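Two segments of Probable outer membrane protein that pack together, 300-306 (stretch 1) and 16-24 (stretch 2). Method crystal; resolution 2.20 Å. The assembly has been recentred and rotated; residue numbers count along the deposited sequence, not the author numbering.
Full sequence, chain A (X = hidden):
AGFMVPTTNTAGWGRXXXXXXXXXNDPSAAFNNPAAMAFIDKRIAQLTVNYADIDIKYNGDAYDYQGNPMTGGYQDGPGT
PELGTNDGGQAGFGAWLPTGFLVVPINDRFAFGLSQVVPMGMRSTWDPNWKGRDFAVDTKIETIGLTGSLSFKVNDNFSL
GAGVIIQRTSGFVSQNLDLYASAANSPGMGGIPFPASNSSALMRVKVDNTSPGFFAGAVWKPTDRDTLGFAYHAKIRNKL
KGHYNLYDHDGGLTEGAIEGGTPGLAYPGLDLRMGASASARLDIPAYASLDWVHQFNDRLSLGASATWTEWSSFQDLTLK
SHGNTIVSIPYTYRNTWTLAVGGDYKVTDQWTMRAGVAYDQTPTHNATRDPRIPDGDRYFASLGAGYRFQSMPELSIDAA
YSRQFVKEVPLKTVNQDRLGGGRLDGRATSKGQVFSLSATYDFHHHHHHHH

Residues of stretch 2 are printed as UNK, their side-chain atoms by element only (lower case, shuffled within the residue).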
ATOM      1  N   LEU A 300      -5.930  -1.499  33.270  1.00 49.87           N
ATOM      2  CA  LEU A 300      -5.177  -2.226  32.265  1.00 47.43           C
ATOM      3  C   LEU A 300      -6.034  -3.073  31.332  1.00 46.62           C
ATOM      4  O   LEU A 300      -6.772  -3.958  31.768  1.00 46.24           O
ATOM      5  CB  LEU A 300      -4.123  -3.097  32.955  1.00 46.95           C
ATOM      6  CG  LEU A 300      -3.053  -3.806  32.113  1.00 47.72           C
ATOM      7  CD1 LEU A 300      -3.651  -5.004  31.415  1.00 48.26           C
ATOM      8  CD2 LEU A 300      -2.445  -2.833  31.109  1.00 46.76           C
ATOM      9  N   SER A 301      -5.924  -2.783  30.038  1.00 45.16           N
ATOM     10  CA  SER A 301      -6.650  -3.511  29.003  1.00 43.55           C
ATOM     11  C   SER A 301      -5.654  -3.939  27.933  1.00 41.89           C
ATOM     12  O   SER A 301      -4.859  -3.129  27.460  1.00 40.95           O
ATOM     13  CB  SER A 301      -7.719  -2.623  28.365  1.00 43.98           C
ATOM     14  OG  SER A 301      -8.674  -2.211  29.321  1.00 47.54           O
ATOM     15  N   LEU A 302      -5.696  -5.212  27.563  1.00 40.49           N
ATOM     16  CA  LEU A 302      -4.804  -5.733  26.542  1.00 40.39           C
ATOM     17  C   LEU A 302      -5.608  -6.221  25.345  1.00 40.44           C
ATOM     18  O   LEU A 302      -6.753  -6.658  25.487  1.00 39.95           O
ATOM     19  CB  LEU A 302      -3.965  -6.886  27.095  1.00 40.96           C
ATOM     20  CG  LEU A 302      -3.005  -6.560  28.241  1.00 43.62           C
ATOM     21  CD1 LEU A 302      -2.194  -7.802  28.577  1.00 45.00           C
ATOM     22  CD2 LEU A 302      -2.080  -5.423  27.845  1.00 43.96           C
ATOM     23  N   GLY A 303      -5.002  -6.136  24.165  1.00 39.08           N
ATOM     24  CA  GLY A 303      -5.667  -6.573  22.958  1.00 36.47           C
ATOM     25  C   GLY A 303      -4.753  -7.411  22.090  1.00 36.07           C
ATOM     26  O   GLY A 303      -3.534  -7.233  22.097  1.00 34.33           O
ATOM     27  N   ALA A 304      -5.351  -8.346  21.357  1.00 34.79           N
ATOM     28  CA  ALA A 304      -4.618  -9.216  20.446  1.00 34.53           C
ATOM     29  C   ALA A 304      -5.377  -9.153  19.139  1.00 33.84           C
ATOM     30  O   ALA A 304      -6.602  -9.027  19.136  1.00 33.36           O
ATOM     31  CB  ALA A 304      -4.592 -10.649  20.967  1.00 34.46           C
ATOM     32  N   SER A 305      -4.663  -9.244  18.027  1.00 33.84           N
ATOM     33  CA  SER A 305      -5.324  -9.177  16.736  1.00 34.49           C
ATOM     34  C   SER A 305      -4.622 -10.000  15.664  1.00 33.05           C
ATOM     35  O   SER A 305      -3.396 -10.062  15.617  1.00 33.97           O
ATOM     36  CB  SER A 305      -5.428  -7.711  16.302  1.00 34.82           C
ATOM     37  OG  SER A 305      -5.914  -7.609  14.980  1.00 42.49           O
ATOM     38  N   ALA A 306      -5.409 -10.637  14.806  1.00 32.07           N
ATOM     39  CA  ALA A 306      -4.869 -11.448  13.719  1.00 30.90           C
ATOM     40  C   ALA A 306      -5.609 -11.096  12.442  1.00 30.81           C
ATOM     41  O   ALA A 306      -6.823 -11.292  12.349  1.00 31.90           O
ATOM     42  CB  ALA A 306      -5.040 -12.928  14.022  1.00 29.41           C
ATOM     43  N   UNK A  16       0.236  -0.672  18.248  1.00 30.47           N
ATOM     44  CA  UNK A  16       0.491  -1.491  17.066  1.00 29.26           C
ATOM     45  C   UNK A  16      -0.779  -2.126  16.515  1.00 30.19           C
ATOM     46  O   UNK A  16      -0.754  -3.257  16.024  1.00 29.34           O
ATOM     47  c   UNK A  16       1.520  -2.575  17.388  1.00 29.63           C
ATOM     48  N   UNK A  17      -1.886  -1.391  16.601  1.00 30.49           N
ATOM     49  CA  UNK A  17      -3.179  -1.859  16.102  1.00 31.44           C
ATOM     50  C   UNK A  17      -3.749  -3.083  16.830  1.00 31.97           C
ATOM     51  O   UNK A  17      -4.720  -3.681  16.369  1.00 30.09           O
ATOM     52  c   UNK A  17      -2.998  -0.961  13.681  1.00 36.90           C
ATOM     53  c   UNK A  17      -0.340  -1.063  12.912  1.00 37.72           C
ATOM     54  s   UNK A  17      -1.468  -0.009  13.813  1.00 41.56           S
ATOM     55  c   UNK A  17      -3.083  -2.176  14.603  1.00 33.15           C
ATOM     56  N   UNK A  18      -3.154  -3.457  17.961  1.00 31.39           N
ATOM     57  CA  UNK A  18      -3.632  -4.618  18.711  1.00 31.23           C
ATOM     58  C   UNK A  18      -5.038  -4.385  19.256  1.00 30.84           C
ATOM     59  O   UNK A  18      -5.321  -3.347  19.846  1.00 30.41           O
ATOM     60  c   UNK A  18      -2.672  -4.936  19.855  1.00 31.08           C
ATOM     61  N   UNK A  19      -5.918  -5.359  19.053  1.00 31.86           N
ATOM     62  CA  UNK A  19      -7.282  -5.230  19.531  1.00 31.69           C
ATOM     63  C   UNK A  19      -8.182  -4.559  18.512  1.00 31.84           C
ATOM     64  O   UNK A  19      -9.389  -4.434  18.727  1.00 30.42           O
ATOM     65  N   UNK A  20      -7.600  -4.128  17.399  1.00 30.78           N
ATOM     66  CA  UNK A  20      -8.392  -3.483  16.371  1.00 30.40           C
ATOM     67  C   UNK A  20      -9.120  -2.273  16.917  1.00 32.83           C
ATOM     68  O   UNK A  20      -8.515  -1.411  17.563  1.00 32.17           O
ATOM     69  N   UNK A  21     -10.425  -2.207  16.670  1.00 33.01           N
ATOM     70  CA  UNK A  21     -11.220  -1.084  17.142  1.00 36.85           C
ATOM     71  C   UNK A  21     -12.187  -1.494  18.254  1.00 37.37           C
ATOM     72  O   UNK A  21     -13.215  -0.841  18.460  1.00 37.81           O
ATOM     73  c   UNK A  21     -11.996  -0.475  15.970  1.00 38.14           C
ATOM     74  o   UNK A  21     -12.786  -1.459  15.324  1.00 41.34           O
ATOM     75  N   UNK A  22     -11.845  -2.557  18.980  1.00 36.76           N
ATOM     76  CA  UNK A  22     -12.700  -3.051  20.053  1.00 36.46           C
ATOM     77  C   UNK A  22     -12.521  -2.388  21.419  1.00 37.11           C
ATOM     78  O   UNK A  22     -13.267  -2.689  22.351  1.00 38.25           O
ATOM     79  c   UNK A  22     -14.495  -4.992  18.680  1.00 37.98           C
ATOM     80  c   UNK A  22     -12.977  -6.870  19.289  1.00 36.86           C
ATOM     81  c   UNK A  22     -13.058  -5.384  18.990  1.00 37.54           C
ATOM     82  c   UNK A  22     -12.548  -4.571  20.187  1.00 36.98           C
ATOM     83  N   UNK A  23     -11.542  -1.496  21.553  1.00 37.16           N
ATOM     84  CA  UNK A  23     -11.346  -0.797  22.820  1.00 36.92           C
ATOM     85  C   UNK A  23     -12.533   0.145  23.012  1.00 37.99           C
ATOM     86  O   UNK A  23     -13.097   0.651  22.043  1.00 37.06           O
ATOM     87  c   UNK A  23      -6.624  -2.371  23.963  1.00 37.61           C
ATOM     88  c   UNK A  23      -7.320  -1.642  24.918  1.00 37.23           C
ATOM     89  c   UNK A  23      -8.830  -0.819  23.208  1.00 37.79           C
ATOM     90  c   UNK A  23     -10.035  -0.006  22.810  1.00 37.30           C
ATOM     91  c   UNK A  23      -8.419  -0.871  24.538  1.00 37.75           C
ATOM     92  c   UNK A  23      -8.122  -1.553  22.261  1.00 37.26           C
ATOM     93  c   UNK A  23      -7.025  -2.327  22.631  1.00 37.63           C
ATOM     94  N   UNK A  24     -12.932   0.387  24.270  1.00 38.82           N
ATOM     95  CA  UNK A  24     -14.058   1.261  24.620  1.00 38.24           C
ATOM     96  C   UNK A  24     -14.186   2.589  23.867  1.00 38.40           C
ATOM     97  O   UNK A  24     -13.273   3.412  23.864  1.00 37.51           O
ATOM     98  c   UNK A  24     -12.328  -0.198  25.484  1.00 38.60           C
ATOM     99  c   UNK A  24     -13.872   1.464  26.121  1.00 38.29           C
ATOM    100  c   UNK A  24     -13.363   0.126  26.555  1.00 39.05           C
TER

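Position 16 carries one side-chain carbon. It lies out of reach of stretch 1. One carbon means alanine, Ala16.

Position 17 has three carbons and a sulfur in an unbranched chain, with the sulfur followed by a last carbon. Its CA-to-CB bond points sideways, and the end of the chain leads away from stretch 1. Its backbone O lies 4.1 Å from CB of Ser305. A thioether in a straight chain is methionine, Met17.

Position 18 again has a single carbon. This CB sits 3.3 Å from O of Gly303, a close van der Waals approach to the strand backbone. The residue is alanine, Ala18.

Position 19 has no side-chain atoms. Its backbone N is 3.8 Å from C of Gly303 and 3.7 Å from CB of Ser305. The residue is glycine, Gly19. A CB here would be jammed against the carbonyl O of Ala18 at phi/psi of 89/-4. It would also lie 3.4 Å from CA of Gly303. Gly19 therefore suits both its backbone and its neighbour.

Position 20 also lacks a side chain, and is glycine. Its positive phi, 57°, favours that residue. N of Gly20 donates a hydrogen bond to O of Met17 (3.1 Å), closing a type II turn.

Position 21 has one carbon followed by one oxygen. It makes no contact with stretch 1. The build is that of serine, Ser21.

Position 22 has four carbons, forked at the second. It too is out of reach. This is leucine, Leu22. Its N donates a hydrogen bond to O of Gly19 (3.1 Å), closing a type II' turn.

Position 23 has one carbon and then a ring of six carbons. The CA-to-CB bond points sideways, but the ring comes nearer and packs against CB of Ser301 and N of Gly303. This is phenylalanine, Phe23. Its CE1 is 3.6 Å from CB of Ser301, and its CZ is 4.1 Å from N of Gly303.

Position 24 has three carbons that close a ring onto the backbone N. It is proline, Pro24, exposed and not in contact.

The contact is close packing, with no hydrogen bonds between the stretches. The CA-to-CB bonds of Ser301 and Ser305 point toward the loop; those of Leu302 and Ala304 point away. CA of Gly303 and CA of Gly19 are 4.0 Å apart. A CB on Gly303 would point toward the loop and lie 2.9 Å from CA of Gly19, a clash. Its absence lets the backbones meet, and the Phe23 ring packs beside them. The stretches together bury 268 Å².

Stretch 2, residues 16-24: AMAGGSLFP
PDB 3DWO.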